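Local atomic coordinates of 2'-deoxycytidine 5'-triphosphate deaminase (Agrobacterium tumefaciens, PDB entry 2R9Q), a protein that probably catalyses the hydrolytic deamination of dCTP to dUTP, releasing ammonia. Residues T64-I67 against D68-R72. Numbering follows the deposited sequence.
Sequences TRVI and DKLNR
Thr64 reaches Lys69 through its methyl group: CG2 stands anti to the backbone N and lies 3.3 Å from Lys69 CG, unusually close for two carbons and to be read with caution, with the two side chains crossing at about a right angle. The bent chain of Lys69 carries NZ to hydrogen bonds with the backbone oxygens of Met59 and Pro60 and to a salt bridge with Glu327 of the second subunit. Arg65 occupies the N-cap position. Its carbonyl O accepts two weak bonds, from Asp68 N at 3.1 Å and from Lys69 N at 3.5 Å, while its guanidinium folds back over the first turn because the chain kinks at chi3 (-52°). There NH2 forms a salt bridge with Asp68 OD1 at 3.1 Å, meeting the syn side from out of the carboxylate plane. This is the one hydrogen bond of the pair; the guanidinium and carboxylate planes are 63° apart, and Arg65 NE, 3.6 Å from Asp68 OD1, adds no second. CG2 of Ile67 sits over the centre of one guanidinium face. Val66 O receives Leu70 N at 3.1 Å in an almost straight bond (N-H...O 175°), and Val66 N is held by Asp128 OD1. Ile67 O accepts Asn71 N at 3.0 Å, completing the next turn. Among the apolar groups, Ile67 CD1 meets Leu70 CD2 at 3.9 Å; Val66 and Ile67 also touch Tyr145 of strand 143-150, whereas Leu70 rests on Phe58. The two i to i+4 backbone bonds identify a short alpha-helix, 66-71, its N-cap residue salt-bridged to the first turn, packed beside a beta-sheet of the N-terminal, dUTPase-clan region.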
loop_
_atom_site.group_PDB
_atom_site.type_symbol
_atom_site.label_atom_id
_atom_site.label_comp_id
_atom_site.label_asym_id
_atom_site.label_seq_id
_atom_site.Cartn_x
_atom_site.Cartn_y
_atom_site.Cartn_z
ATOM N N THR B 64 32.453 10.685 -12.250
ATOM C CA THR B 64 31.183 10.919 -12.937
ATOM C C THR B 64 30.532 12.216 -12.469
ATOM O O THR B 64 30.268 12.381 -11.283
ATOM C CB THR B 64 30.150 9.784 -12.709
ATOM O OG1 THR B 64 30.742 8.499 -12.961
ATOM C CG2 THR B 64 28.921 9.996 -13.610
ATOM N N ARG B 65 30.289 13.128 -13.412
ATOM C CA ARG B 65 29.489 14.330 -13.164
ATOM C C ARG B 65 28.015 13.964 -13.021
ATOM O O ARG B 65 27.511 13.110 -13.734
ATOM C CB ARG B 65 29.652 15.359 -14.282
ATOM C CG ARG B 65 31.092 15.847 -14.496
ATOM C CD ARG B 65 31.155 17.054 -15.422
ATOM N NE ARG B 65 30.439 16.833 -16.684
ATOM C CZ ARG B 65 29.853 17.783 -17.425
ATOM N NH1 ARG B 65 29.870 19.068 -17.051
ATOM N NH2 ARG B 65 29.225 17.441 -18.547
ATOM N N VAL B 66 27.334 14.617 -12.084
ATOM C CA VAL B 66 25.907 14.377 -11.882
ATOM C C VAL B 66 25.124 14.628 -13.183
ATOM O O VAL B 66 24.222 13.855 -13.524
ATOM C CB VAL B 66 25.326 15.216 -10.703
ATOM C CG1 VAL B 66 23.821 15.083 -10.662
ATOM C CG2 VAL B 66 25.948 14.793 -9.376
ATOM N N ILE B 67 25.524 15.675 -13.917
ATOM C CA ILE B 67 24.875 16.040 -15.177
ATOM C C ILE B 67 25.001 14.963 -16.272
ATOM O O ILE B 67 24.101 14.836 -17.079
ATOM C CB ILE B 67 25.312 17.462 -15.694
ATOM C CG1 ILE B 67 24.187 18.093 -16.533
ATOM C CG2 ILE B 67 26.650 17.428 -16.460
ATOM C CD1 ILE B 67 22.872 18.328 -15.767
ATOM N N ASP B 68 26.085 14.185 -16.276
ATOM C CA ASP B 68 26.228 13.061 -17.204
ATOM C C ASP B 68 25.241 11.935 -16.945
ATOM O O ASP B 68 24.547 11.478 -17.852
ATOM C CB ASP B 68 27.646 12.496 -17.168
ATOM C CG ASP B 68 28.685 13.477 -17.683
ATOM O OD1 ASP B 68 28.322 14.438 -18.396
ATOM O OD2 ASP B 68 29.870 13.273 -17.364
ATOM N N LYS B 69 25.183 11.473 -15.712
ATOM C CA LYS B 69 24.205 10.447 -15.341
ATOM C C LYS B 69 22.755 10.862 -15.693
ATOM O O LYS B 69 22.010 10.090 -16.297
ATOM C CB LYS B 69 24.356 10.077 -13.864
ATOM C CG LYS B 69 25.640 9.334 -13.576
ATOM C CD LYS B 69 25.578 7.845 -13.990
ATOM C CE LYS B 69 25.204 6.909 -12.834
ATOM N NZ LYS B 69 26.355 6.175 -12.239
ATOM N N LEU B 70 22.377 12.078 -15.317
ATOM C CA LEU B 70 21.126 12.693 -15.752
ATOM C C LEU B 70 20.898 12.571 -17.264
ATOM O O LEU B 70 19.879 12.064 -17.697
ATOM C CB LEU B 70 21.098 14.180 -15.330
ATOM C CG LEU B 70 20.186 14.660 -14.190
ATOM C CD1 LEU B 70 19.951 13.575 -13.174
ATOM C CD2 LEU B 70 20.740 15.921 -13.529
ATOM N N ASN B 71 21.856 13.035 -18.059
ATOM C CA ASN B 71 21.809 12.924 -19.526
ATOM C C ASN B 71 21.820 11.475 -20.054
ATOM O O ASN B 71 21.505 11.227 -21.222
ATOM C CB ASN B 71 22.999 13.659 -20.154
ATOM C CG ASN B 71 22.978 15.154 -19.910
ATOM O OD1 ASN B 71 22.022 15.704 -19.363
ATOM N ND2 ASN B 71 24.052 15.819 -20.311
ATOM N N ARG B 72 22.203 10.529 -19.201
ATOM C CA ARG B 72 22.150 9.102 -19.542
ATOM C C ARG B 72 20.755 8.497 -19.328
ATOM O O ARG B 72 20.502 7.344 -19.708
ATOM C CB ARG B 72 23.171 8.345 -18.696
ATOM C CG ARG B 72 23.546 6.981 -19.207
ATOM C CD ARG B 72 24.679 6.427 -18.368
ATOM N NE ARG B 72 24.210 5.633 -17.240
ATOM C CZ ARG B 72 25.013 5.101 -16.322
ATOM N NH1 ARG B 72 26.326 5.302 -16.379
ATOM N NH2 ARG B 72 24.504 4.375 -15.329
#